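Local structure of putative capsular polysaccharide biosynthesis protein (Streptococcus pneumoniae serotype 4, 6EWJ) at residues N62-A67 and S198-A203; G80-V85 and E127-I132; M116-L121 and Y144-Q149; P134-G139 and A178-S183. The protein probably acts as a pyridoxal phosphate-dependent sugar aminotransferase in teichoic acid biosynthesis. One frame throughout, in Å; residues are numbered along the deposited sequence.

Contact 1: residues N62-A67 and S198-A203; sequences NSATAA and SFSFHA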
loop_
_atom_site.group_PDB
_atom_site.type_symbol
_atom_site.label_atom_id
_atom_site.label_comp_id
_atom_site.label_asym_id
_atom_site.label_seq_id
_atom_site.Cartn_x
_atom_site.Cartn_y
_atom_site.Cartn_z
ATOM N N ASN A 62 -3.552 1.534 4.686
ATOM C CA ASN A 62 -3.132 0.106 4.756
ATOM C C ASN A 62 -1.977 -0.247 5.676
ATOM O O ASN A 62 -1.678 -1.428 5.845
ATOM C CB ASN A 62 -2.887 -0.492 3.346
ATOM C CG ASN A 62 -1.614 0.030 2.675
ATOM O OD1 ASN A 62 -0.756 0.689 3.299
ATOM N ND2 ASN A 62 -1.507 -0.226 1.371
ATOM N N SER A 63 -1.361 0.768 6.291
ATOM C CA SER A 63 -0.302 0.590 7.281
ATOM C C SER A 63 -0.061 1.905 7.984
ATOM O O SER A 63 -0.461 2.989 7.465
ATOM C CB SER A 63 1.045 0.087 6.674
ATOM O OG SER A 63 1.717 1.108 5.966
ATOM N N ALA A 64 0.526 1.832 9.174
ATOM C CA ALA A 64 1.018 3.017 9.825
ATOM C C ALA A 64 2.129 3.667 9.024
ATOM O O ALA A 64 2.316 4.895 9.113
ATOM C CB ALA A 64 1.519 2.690 11.238
ATOM N N THR A 65 2.964 2.851 8.370
ATOM C CA THR A 65 4.052 3.367 7.597
ATOM C C THR A 65 3.516 4.259 6.477
ATOM O O THR A 65 4.062 5.356 6.267
ATOM C CB THR A 65 4.907 2.232 6.977
ATOM O OG1 THR A 65 5.431 1.409 8.006
ATOM C CG2 THR A 65 6.073 2.773 6.227
ATOM N N ALA A 66 2.458 3.785 5.773
ATOM C CA ALA A 66 1.738 4.624 4.819
ATOM C C ALA A 66 1.250 5.937 5.422
ATOM O O ALA A 66 1.376 7.003 4.789
ATOM C CB ALA A 66 0.592 3.871 4.180
ATOM N N ALA A 67 0.640 5.872 6.627
ATOM C CA ALA A 67 0.105 7.053 7.266
ATOM C C ALA A 67 1.176 8.060 7.587
ATOM O O ALA A 67 1.041 9.254 7.300
ATOM C CB ALA A 67 -0.663 6.678 8.540
ATOM N N SER A 198 0.142 9.058 13.596
ATOM C CA SER A 198 -0.087 7.757 12.931
ATOM C C SER A 198 -0.305 6.622 13.912
ATOM O O SER A 198 0.407 6.483 14.884
ATOM C CB SER A 198 1.097 7.334 11.997
ATOM O OG SER A 198 2.308 7.487 12.687
ATOM N N PHE A 199 -1.241 5.771 13.575
ATOM C CA PHE A 199 -1.551 4.558 14.293
ATOM C C PHE A 199 -1.359 3.336 13.424
ATOM O O PHE A 199 -1.454 3.408 12.174
ATOM C CB PHE A 199 -3.025 4.589 14.725
ATOM C CG PHE A 199 -3.346 5.626 15.775
ATOM C CD1 PHE A 199 -3.031 5.404 17.098
ATOM C CD2 PHE A 199 -4.020 6.816 15.436
ATOM C CE1 PHE A 199 -3.311 6.363 18.089
ATOM C CE2 PHE A 199 -4.320 7.770 16.410
ATOM C CZ PHE A 199 -3.982 7.525 17.728
ATOM N N SER A 200 -1.166 2.194 14.076
ATOM C CA SER A 200 -0.906 0.935 13.370
ATOM C C SER A 200 -1.968 -0.041 13.849
ATOM O O SER A 200 -2.181 -0.156 15.039
ATOM C CB SER A 200 0.443 0.311 13.708
ATOM O OG SER A 200 0.598 -0.957 13.089
ATOM N N PHE A 201 -2.503 -0.797 12.894
ATOM C CA PHE A 201 -3.413 -1.892 13.148
ATOM C C PHE A 201 -2.837 -3.180 12.588
ATOM O O PHE A 201 -3.571 -4.112 12.194
ATOM C CB PHE A 201 -4.808 -1.610 12.500
ATOM C CG PHE A 201 -5.313 -0.220 12.657
ATOM C CD1 PHE A 201 -5.193 0.488 13.852
ATOM C CD2 PHE A 201 -6.025 0.357 11.642
ATOM C CE1 PHE A 201 -5.708 1.775 13.976
ATOM C CE2 PHE A 201 -6.597 1.633 11.781
ATOM C CZ PHE A 201 -6.401 2.343 12.924
ATOM N N HIS A 202 -1.504 -3.274 12.548
ATOM C CA HIS A 202 -0.822 -4.494 12.126
ATOM C C HIS A 202 -1.231 -5.700 12.968
ATOM O O HIS A 202 -1.662 -5.525 14.159
ATOM C CB HIS A 202 0.697 -4.264 12.167
ATOM C CG HIS A 202 1.493 -5.434 11.691
ATOM N ND1 HIS A 202 1.996 -6.393 12.547
ATOM C CD2 HIS A 202 1.889 -5.796 10.456
ATOM C CE1 HIS A 202 2.649 -7.309 11.849
ATOM N NE2 HIS A 202 2.575 -6.983 10.571
ATOM N N ALA A 203 -1.156 -6.900 12.380
ATOM C CA ALA A 203 -1.515 -8.182 13.062
ATOM C C ALA A 203 -1.121 -8.324 14.534
ATOM O O ALA A 203 -1.819 -8.973 15.303
ATOM C CB ALA A 203 -0.978 -9.371 12.279
HETATM O O HOH W 1 1.185 -0.794 10.353
#
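Ala64 and Ala67 pack against Ser198, Phe199 and Ser200, setting the N-terminal turn of helix 64-74 on the end of strand 196-200 in a buried, mainly apolar contact. This junction of a helix start and a strand end belongs to the cofactor site of the DegT/DnrJ/EryC1/StrS aminotransferase family: Ala64, Thr65 and Ser200 are seen to bind pyridoxal 5'-phosphate, which is absent here. Ala64 fits closest. Its CB, the whole of its side chain, lies 3.2 Å from Phe199 O and 3.6 Å from Ser200 CB. One helical turn on, Ala67 CB meets Ser198 CB at 3.9 Å. Ser63 caps the helix start: as the N-cap residue, its OG accepts from Ala66 N at 2.8 Å along an almost straight bond (173° at the hydrogen). Ser200 holds its OG anti to the backbone N (chi1 175°), a rotation that lets the oxygen accept from His202 N at 3.2 Å in an ST turn. Lys205, the predicted site of cofactor attachment, lies near this side chain. The polar join between the segments is a water: it accepts from Ala64 N at 3.0 Å and is 2.8 Å from Ser200 OG.

Contact 2: residues G80-V85 and E127-I132; sequences GDEVIV and EKTKVI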
loop_
_atom_site.group_PDB
_atom_site.type_symbol
_atom_site.label_atom_id
_atom_site.label_comp_id
_atom_site.label_asym_id
_atom_site.label_seq_id
_atom_site.Cartn_x
_atom_site.Cartn_y
_atom_site.Cartn_z
ATOM N N GLY A 80 16.508 18.486 1.399
ATOM C CA GLY A 80 16.973 19.677 2.091
ATOM C C GLY A 80 16.339 19.905 3.455
ATOM O O GLY A 80 16.893 20.668 4.238
ATOM N N ASP A 81 15.209 19.258 3.752
ATOM C CA ASP A 81 14.584 19.323 5.082
ATOM C C ASP A 81 15.134 18.247 6.023
ATOM O O ASP A 81 15.541 17.176 5.581
ATOM C CB ASP A 81 13.072 19.125 5.006
ATOM C CG ASP A 81 12.373 20.166 4.146
ATOM O OD1 ASP A 81 12.738 21.341 4.213
ATOM O OD2 ASP A 81 11.447 19.784 3.422
ATOM N N GLU A 82 15.144 18.551 7.322
ATOM C CA GLU A 82 15.531 17.615 8.381
ATOM C C GLU A 82 14.315 17.177 9.203
ATOM O O GLU A 82 13.346 17.950 9.412
ATOM C CB GLU A 82 16.583 18.239 9.286
ATOM C CG GLU A 82 17.920 18.418 8.569
ATOM C CD GLU A 82 18.956 19.167 9.365
ATOM O OE1 GLU A 82 18.646 19.675 10.481
ATOM O OE2 GLU A 82 20.105 19.235 8.870
ATOM N N VAL A 83 14.308 15.899 9.561
ATOM C CA VAL A 83 13.260 15.337 10.414
ATOM C C VAL A 83 13.910 14.637 11.558
ATOM O O VAL A 83 14.728 13.749 11.357
ATOM C CB VAL A 83 12.345 14.318 9.696
ATOM C CG1 VAL A 83 11.266 13.798 10.644
ATOM C CG2 VAL A 83 11.745 14.940 8.474
ATOM N N ILE A 84 13.529 15.021 12.762
ATOM C CA ILE A 84 14.128 14.456 13.942
ATOM C C ILE A 84 13.365 13.212 14.402
ATOM O O ILE A 84 12.134 13.229 14.519
ATOM C CB ILE A 84 14.211 15.503 15.077
ATOM C CG1 ILE A 84 15.327 16.491 14.758
ATOM C CG2 ILE A 84 14.445 14.830 16.402
ATOM C CD1 ILE A 84 15.422 17.706 15.643
ATOM N N VAL A 85 14.110 12.169 14.714
ATOM C CA VAL A 85 13.572 10.936 15.242
ATOM C C VAL A 85 14.456 10.445 16.397
ATOM O O VAL A 85 15.647 10.721 16.409
ATOM C CB VAL A 85 13.522 9.805 14.216
ATOM C CG1 VAL A 85 12.577 10.173 13.110
ATOM C CG2 VAL A 85 14.902 9.477 13.611
ATOM N N GLU A 127 17.793 25.312 11.104
ATOM C CA GLU A 127 16.935 26.027 10.166
ATOM C C GLU A 127 16.255 25.098 9.162
ATOM O O GLU A 127 15.226 25.452 8.598
ATOM C CB GLU A 127 17.723 27.111 9.448
ATOM C CG GLU A 127 18.334 28.108 10.416
ATOM C CD GLU A 127 18.243 29.577 10.023
ATOM O OE1 GLU A 127 17.389 29.949 9.176
ATOM O OE2 GLU A 127 19.017 30.382 10.606
ATOM N N LYS A 128 16.791 23.903 8.972
ATOM C CA LYS A 128 16.161 22.900 8.104
ATOM C C LYS A 128 15.085 21.986 8.784
ATOM O O LYS A 128 14.385 21.248 8.088
ATOM C CB LYS A 128 17.252 22.007 7.486
ATOM C CG LYS A 128 18.425 22.735 6.807
ATOM C CD LYS A 128 19.328 21.743 6.095
ATOM C CE LYS A 128 20.065 22.374 4.927
ATOM N NZ LYS A 128 21.194 21.510 4.471
ATOM N N THR A 129 15.002 21.991 10.120
ATOM C CA THR A 129 14.127 21.073 10.826
ATOM C C THR A 129 12.683 21.444 10.528
ATOM O O THR A 129 12.279 22.599 10.742
ATOM C CB THR A 129 14.337 21.074 12.356
ATOM O OG1 THR A 129 15.728 21.019 12.666
ATOM C CG2 THR A 129 13.648 19.846 12.985
ATOM N N LYS A 130 11.934 20.473 9.989
ATOM C CA LYS A 130 10.497 20.613 9.732
ATOM C C LYS A 130 9.588 19.815 10.650
ATOM O O LYS A 130 8.441 20.236 10.915
ATOM C CB LYS A 130 10.151 20.211 8.291
ATOM C CG LYS A 130 10.828 21.008 7.195
ATOM C CD LYS A 130 10.682 22.512 7.353
ATOM C CE LYS A 130 11.204 23.229 6.119
ATOM N NZ LYS A 130 10.994 24.670 6.251
ATOM N N VAL A 131 10.049 18.659 11.112
ATOM C CA VAL A 131 9.192 17.705 11.807
ATOM C C VAL A 131 9.977 17.010 12.901
ATOM O O VAL A 131 11.180 16.735 12.745
ATOM C CB VAL A 131 8.622 16.635 10.853
ATOM C CG1 VAL A 131 7.946 15.502 11.605
ATOM C CG2 VAL A 131 7.626 17.247 9.887
ATOM N N ILE A 132 9.302 16.742 14.007
ATOM C CA ILE A 132 9.805 15.883 15.050
ATOM C C ILE A 132 8.838 14.705 15.119
ATOM O O ILE A 132 7.605 14.903 15.173
ATOM C CB ILE A 132 9.871 16.590 16.417
ATOM C CG1 ILE A 132 10.838 17.756 16.350
ATOM C CG2 ILE A 132 10.336 15.606 17.500
ATOM C CD1 ILE A 132 10.735 18.751 17.482
HETATM O O HOH W 2 17.262 18.823 12.695
#
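Glu82, Val83 and Ile84 pair in parallel with Thr129, Val131 and Ile132, and a beta bulge interrupts the register. These are adjacent parallel strands of the mixed sheet of the aminotransferase fold, 82-86 lying between 129-132 and 103-107, and their short segments run at 27° to each other. Three backbone bonds join them: Glu82 N gives to Lys128 O, Glu82 O takes Lys130 N, and Ile84 N gives to Val131 O, each at 2.9 Å. The first is straight at the hydrogen, yet its donor stands 56° above the carbonyl plane of Lys128. At the bulge, Val131 N is buried with no partner in the model; Glu82 O lies 3.8 Å from Val131 N and is already engaged by Lys130. Beyond the bulge Val83 and Val131 lie side by side, CG1 to CG1, on one face, while Ile84 CD1 touches Thr129 CG2 on the other.

The side-chain polar ends are served mostly by neighbours. Asp81 OD2 accepts from Gly78 N, and Asp81 OD1 rests against Lys130 CE at 3.1 Å, whereas Lys130 NZ makes a cation-pi contact with Phe158 and a weak bond to Gln165. Thr126 serves both Glu82 OE1, through its hydroxyl, and Thr129 OG1, through its N-H. A water adds a second link, donating to Glu82 OE1 and accepting from Thr129 OG1, at 2.7 Å from either oxygen.

Contact 3: residues M116-L121 and Y144-Q149; sequences MDYDLL and YDRLFQ
Tyr118, Asp119 and Leu121 meet Arg146 and Leu147 where the start of helix 118-124 leans on the first turns of helix 144-153. Met116, ahead of the helix, lays its carbonyl O 3.1 Å above the plane of the Tyr118 ring, toward the rim, and that oxygen also accepts from Gln110 NE2. Asp117 is the N-cap: its OD1 takes Leu120 N at 3.0 Å and, more weakly, Asp119 N. Tyr118 then supplies most of this segment's contact. Its CB stands 3.7 Å from Arg146 CZ, over the centre of one guanidinium face, while ring atom CE1 meets Leu147 CD2 at 3.5 Å, obliquely to the ring; the ring and guanidinium planes are 55° apart, so the two groups do not stack flat. The phenol OH turns past Leu147 to Glu115, its hydrogen-bond partner.

Both helices lie on the same side of the central sheet, each forming part of a beta-alpha-beta connection between parallel strands: helix 118-124 links 103-107 to 129-132, and helix 144-153 lies between 129-132 and 172-177. On the solvent-exposed side, Asp119 OD1 forms a salt bridge with Arg146 NH2 at 3.0 Å. The oxygen lies practically in the guanidinium plane, but the nitrogen meets it from 41° above the carboxylate plane. Arg146 gets there with CG anti to the backbone N (chi1 -177°) and a bend at the next bond; Glu122 is a second acidic partner of the same NH2. Leu121, facing the sheet and Ile84, presents CD2 to Leu147 CD2 at 3.5 Å, tighter than ordinary carbon contact.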
loop_
_atom_site.group_PDB
_atom_site.type_symbol
_atom_site.label_atom_id
_atom_site.label_comp_id
_atom_site.label_asym_id
_atom_site.label_seq_id
_atom_site.Cartn_x
_atom_site.Cartn_y
_atom_site.Cartn_z
ATOM N N MET A 116 13.335 10.669 24.028
ATOM C CA MET A 116 14.451 11.517 23.642
ATOM C C MET A 116 14.869 12.407 24.827
ATOM O O MET A 116 14.017 12.859 25.635
ATOM C CB MET A 116 14.108 12.397 22.456
ATOM C CG MET A 116 14.124 11.655 21.138
ATOM S SD MET A 116 13.749 12.686 19.729
ATOM C CE MET A 116 11.978 12.952 20.016
ATOM N N ASP A 117 16.182 12.588 24.961
ATOM C CA ASP A 117 16.733 13.605 25.811
ATOM C C ASP A 117 16.372 14.921 25.137
ATOM O O ASP A 117 16.802 15.186 24.027
ATOM C CB ASP A 117 18.257 13.389 25.934
ATOM C CG ASP A 117 18.958 14.462 26.735
ATOM O OD1 ASP A 117 18.595 15.648 26.640
ATOM O OD2 ASP A 117 19.938 14.114 27.420
ATOM N N TYR A 118 15.532 15.728 25.802
ATOM C CA TYR A 118 14.918 16.893 25.146
ATOM C C TYR A 118 15.849 18.070 25.062
ATOM O O TYR A 118 15.565 19.000 24.325
ATOM C CB TYR A 118 13.554 17.254 25.813
ATOM C CG TYR A 118 12.553 16.165 25.596
ATOM C CD1 TYR A 118 12.053 15.918 24.320
ATOM C CD2 TYR A 118 12.166 15.310 26.611
ATOM C CE1 TYR A 118 11.148 14.917 24.070
ATOM C CE2 TYR A 118 11.264 14.271 26.359
ATOM C CZ TYR A 118 10.769 14.071 25.050
ATOM O OH TYR A 118 9.871 13.046 24.724
ATOM N N ASP A 119 16.926 18.036 25.856
ATOM C CA ASP A 119 17.990 19.018 25.754
ATOM C C ASP A 119 18.750 18.738 24.477
ATOM O O ASP A 119 19.012 19.665 23.707
ATOM C CB ASP A 119 18.954 18.939 26.942
ATOM C CG ASP A 119 18.277 19.279 28.269
ATOM O OD1 ASP A 119 17.455 20.230 28.300
ATOM O OD2 ASP A 119 18.609 18.634 29.291
ATOM N N LEU A 120 19.100 17.469 24.273
ATOM C CA LEU A 120 19.781 17.079 23.037
ATOM C C LEU A 120 18.871 17.298 21.816
ATOM O O LEU A 120 19.354 17.645 20.755
ATOM C CB LEU A 120 20.258 15.636 23.112
ATOM C CG LEU A 120 21.402 15.296 24.091
ATOM C CD1 LEU A 120 21.673 13.805 24.042
ATOM C CD2 LEU A 120 22.684 16.069 23.796
ATOM N N LEU A 121 17.556 17.127 21.994
ATOM C CA LEU A 121 16.576 17.477 20.934
ATOM C C LEU A 121 16.641 18.946 20.540
ATOM O O LEU A 121 16.762 19.277 19.354
ATOM C CB LEU A 121 15.169 17.154 21.394
ATOM C CG LEU A 121 13.991 17.571 20.488
ATOM C CD1 LEU A 121 14.174 16.961 19.142
ATOM C CD2 LEU A 121 12.667 17.157 21.032
ATOM N N TYR A 144 4.717 15.617 26.107
ATOM C CA TYR A 144 4.287 16.601 25.098
ATOM C C TYR A 144 4.394 18.047 25.576
ATOM O O TYR A 144 4.721 18.910 24.778
ATOM C CB TYR A 144 2.939 16.245 24.467
ATOM C CG TYR A 144 3.131 15.271 23.342
ATOM C CD1 TYR A 144 3.155 13.903 23.580
ATOM C CD2 TYR A 144 3.384 15.727 22.038
ATOM C CE1 TYR A 144 3.357 12.999 22.541
ATOM C CE2 TYR A 144 3.608 14.837 20.997
ATOM C CZ TYR A 144 3.588 13.482 21.256
ATOM O OH TYR A 144 3.829 12.590 20.247
ATOM N N ASP A 145 4.186 18.323 26.864
ATOM C CA ASP A 145 4.405 19.667 27.343
ATOM C C ASP A 145 5.822 20.136 27.042
ATOM O O ASP A 145 6.001 21.258 26.600
ATOM C CB ASP A 145 4.117 19.811 28.848
ATOM C CG ASP A 145 2.611 19.704 29.172
ATOM O OD1 ASP A 145 1.778 19.666 28.256
ATOM O OD2 ASP A 145 2.297 19.652 30.382
ATOM N N ARG A 146 6.805 19.286 27.284
ATOM C CA ARG A 146 8.191 19.638 26.985
ATOM C C ARG A 146 8.442 19.746 25.473
ATOM O O ARG A 146 9.018 20.720 24.996
ATOM C CB ARG A 146 9.142 18.621 27.585
ATOM C CG ARG A 146 10.613 18.943 27.380
ATOM C CD ARG A 146 11.015 20.292 28.000
ATOM N NE ARG A 146 12.350 20.696 27.555
ATOM C CZ ARG A 146 13.501 20.225 28.026
ATOM N NH1 ARG A 146 13.536 19.301 28.976
ATOM N NH2 ARG A 146 14.643 20.682 27.511
ATOM N N LEU A 147 7.970 18.771 24.722
ATOM C CA LEU A 147 8.104 18.831 23.233
ATOM C C LEU A 147 7.556 20.131 22.627
ATOM O O LEU A 147 8.241 20.780 21.857
ATOM C CB LEU A 147 7.418 17.632 22.591
ATOM C CG LEU A 147 8.228 16.355 22.671
ATOM C CD1 LEU A 147 7.373 15.089 22.527
ATOM C CD2 LEU A 147 9.292 16.420 21.550
ATOM N N PHE A 148 6.331 20.524 23.015
ATOM C CA PHE A 148 5.745 21.787 22.500
ATOM C C PHE A 148 6.514 23.044 22.964
ATOM O O PHE A 148 6.601 24.020 22.224
ATOM C CB PHE A 148 4.236 21.896 22.817
ATOM C CG PHE A 148 3.366 21.121 21.850
ATOM C CD1 PHE A 148 3.190 21.576 20.545
ATOM C CD2 PHE A 148 2.744 19.932 22.225
ATOM C CE1 PHE A 148 2.421 20.854 19.630
ATOM C CE2 PHE A 148 1.935 19.237 21.329
ATOM C CZ PHE A 148 1.799 19.683 20.015
ATOM N N GLN A 149 7.082 22.985 24.163
ATOM C CA GLN A 149 7.970 24.071 24.684
ATOM C C GLN A 149 9.232 24.209 23.827
ATOM O O GLN A 149 9.617 25.312 23.472
ATOM C CB GLN A 149 8.360 23.788 26.143
ATOM C CG GLN A 149 7.210 23.940 27.132
ATOM C CD GLN A 149 7.522 23.423 28.554
ATOM O OE1 GLN A 149 8.572 22.844 28.812
ATOM N NE2 GLN A 149 6.580 23.618 29.473
#

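Contact 4: residues P134-G139 and A178-S183; sequences PVELAG and AHALGS
His179 packs on the 136-139 turn, with Ala138 N at its ring edge, joining two loops that follow the C-terminal ends of neighbouring parallel strands, 129-132 and 172-177. That is where the active site of this alpha/beta aminotransferase fold lies, and His179 is seen to bind pyridoxal 5'-phosphate, though no cofactor is present here. The ring is held through ND1, which accepts from Ala138 N at 3.1 Å with 152° at the hydrogen; the donor sits only 9° out of the ring plane, which helps set the ring's rotation. Leu137 runs alongside, CD1 4.0 Å from His179 CE1, while Tyr351 and His319 meet the histidine from outside the two loops. A second direct bond joins the loops away from the imidazole: Ser183 OG donates to Gly139 O at 2.6 Å, in the carbonyl plane and on a lone pair.

Behind these bonds, Glu136 is the centre of an inverse gamma turn, and its carbonyl O accepts from Gly139 N, a bend consistent with Ala138 N pointing at the imidazole. A water, which accepts from His179 N at 2.7 Å and donates weakly to Glu136 O, ties the two backbones together. A type II turn from Ala180 to Ser183 brings round the serine hydroxyl. Glu136 CB packs on Ala180 CB at 3.6 Å before its chain bends away, carrying OE2 to Ser175 OG and OE1 to Cys142 N.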
loop_
_atom_site.group_PDB
_atom_site.type_symbol
_atom_site.label_atom_id
_atom_site.label_comp_id
_atom_site.label_asym_id
_atom_site.label_seq_id
_atom_site.Cartn_x
_atom_site.Cartn_y
_atom_site.Cartn_z
ATOM N N PRO A 134 8.292 11.890 17.762
ATOM C CA PRO A 134 8.360 11.048 18.943
ATOM C C PRO A 134 7.685 9.688 18.710
ATOM O O PRO A 134 6.692 9.622 17.951
ATOM C CB PRO A 134 7.543 11.846 19.993
ATOM C CG PRO A 134 7.262 13.191 19.388
ATOM C CD PRO A 134 7.245 12.924 17.904
ATOM N N VAL A 135 8.171 8.656 19.391
ATOM C CA VAL A 135 7.520 7.368 19.397
ATOM C C VAL A 135 6.932 7.052 20.762
ATOM O O VAL A 135 7.609 7.197 21.807
ATOM C CB VAL A 135 8.464 6.230 18.942
ATOM C CG1 VAL A 135 9.671 6.066 19.834
ATOM C CG2 VAL A 135 7.751 4.899 18.875
ATOM N N GLU A 136 5.697 6.592 20.759
ATOM C CA GLU A 136 4.982 6.341 21.977
ATOM C C GLU A 136 5.234 4.862 22.316
ATOM O O GLU A 136 4.383 3.988 22.201
ATOM C CB GLU A 136 3.495 6.681 21.862
ATOM C CG GLU A 136 3.137 7.887 21.025
ATOM C CD GLU A 136 3.669 9.227 21.509
ATOM O OE1 GLU A 136 4.345 9.335 22.563
ATOM O OE2 GLU A 136 3.410 10.210 20.763
ATOM N N LEU A 137 6.467 4.594 22.742
ATOM C CA LEU A 137 6.935 3.224 22.869
ATOM C C LEU A 137 6.117 2.431 23.867
ATOM O O LEU A 137 5.914 2.883 25.013
ATOM C CB LEU A 137 8.389 3.181 23.300
ATOM C CG LEU A 137 9.012 1.788 23.280
ATOM C CD1 LEU A 137 9.294 1.317 21.854
ATOM C CD2 LEU A 137 10.332 1.836 24.054
ATOM N N ALA A 138 5.724 1.218 23.457
ATOM C CA ALA A 138 4.940 0.293 24.241
ATOM C C ALA A 138 3.543 0.798 24.643
ATOM O O ALA A 138 2.820 0.097 25.339
ATOM C CB ALA A 138 5.720 -0.150 25.459
ATOM N N GLY A 139 3.169 1.984 24.187
ATOM C CA GLY A 139 1.898 2.669 24.542
ATOM C C GLY A 139 2.093 3.868 25.443
ATOM O O GLY A 139 1.166 4.649 25.695
ATOM N N ALA A 178 2.018 3.962 16.729
ATOM C CA ALA A 178 1.780 2.600 16.334
ATOM C C ALA A 178 1.375 1.753 17.571
ATOM O O ALA A 178 0.578 0.856 17.448
ATOM C CB ALA A 178 3.003 2.022 15.604
ATOM N N HIS A 179 2.010 2.003 18.713
ATOM C CA HIS A 179 1.811 1.216 19.892
ATOM C C HIS A 179 0.779 1.806 20.831
ATOM O O HIS A 179 0.574 1.263 21.909
ATOM C CB HIS A 179 3.125 1.099 20.668
ATOM C CG HIS A 179 4.254 0.484 19.904
ATOM N ND1 HIS A 179 5.516 0.407 20.432
ATOM C CD2 HIS A 179 4.323 -0.112 18.687
ATOM C CE1 HIS A 179 6.326 -0.194 19.579
ATOM N NE2 HIS A 179 5.627 -0.526 18.503
ATOM N N ALA A 180 0.115 2.894 20.436
ATOM C CA ALA A 180 -0.555 3.778 21.407
ATOM C C ALA A 180 -2.012 4.104 21.133
ATOM O O ALA A 180 -2.561 5.020 21.759
ATOM C CB ALA A 180 0.254 5.048 21.624
ATOM N N LEU A 181 -2.688 3.312 20.287
ATOM C CA LEU A 181 -4.133 3.529 20.172
ATOM C C LEU A 181 -4.794 3.264 21.540
ATOM O O LEU A 181 -4.645 2.155 22.103
ATOM C CB LEU A 181 -4.760 2.660 19.136
ATOM C CG LEU A 181 -6.274 2.903 18.957
ATOM C CD1 LEU A 181 -6.576 4.267 18.323
ATOM C CD2 LEU A 181 -6.835 1.751 18.141
ATOM N N GLY A 182 -5.493 4.291 22.066
ATOM C CA GLY A 182 -6.116 4.218 23.376
ATOM C C GLY A 182 -5.287 4.659 24.571
ATOM O O GLY A 182 -5.775 4.636 25.677
ATOM N N SER A 183 -4.033 5.046 24.374
ATOM C CA SER A 183 -3.221 5.606 25.433
ATOM C C SER A 183 -3.696 7.035 25.714
ATOM O O SER A 183 -4.292 7.668 24.849
ATOM C CB SER A 183 -1.736 5.626 25.038
ATOM O OG SER A 183 -1.265 4.303 24.782
HETATM O O HOH W 3 3.993 3.767 19.183
#

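Contacts 1 and 4 both contribute residues to the cofactor site, their centres about 12 Å apart, and they touch where Ser200 CB meets Ala178 CB at 3.6 Å and Phe199 CE1 meets Leu181 CA at 3.6 Å. The side chains of Ser200 and His179 are each about 4 Å from that of Lys205, the predicted cofactor attachment residue. Contacts 2 and 3 form a second neighbourhood, with centres about 15 Å apart: Ile84 CG2 packs on Leu121 CD1 at 3.5 Å, so the helix layer rests on the strand pair. Contact 3 also reaches contact 4, since Tyr144 OH lies 2.5 Å from Glu136 OE2, a probable hydrogen bond, and Leu147 CD1 packs on Pro134 CG.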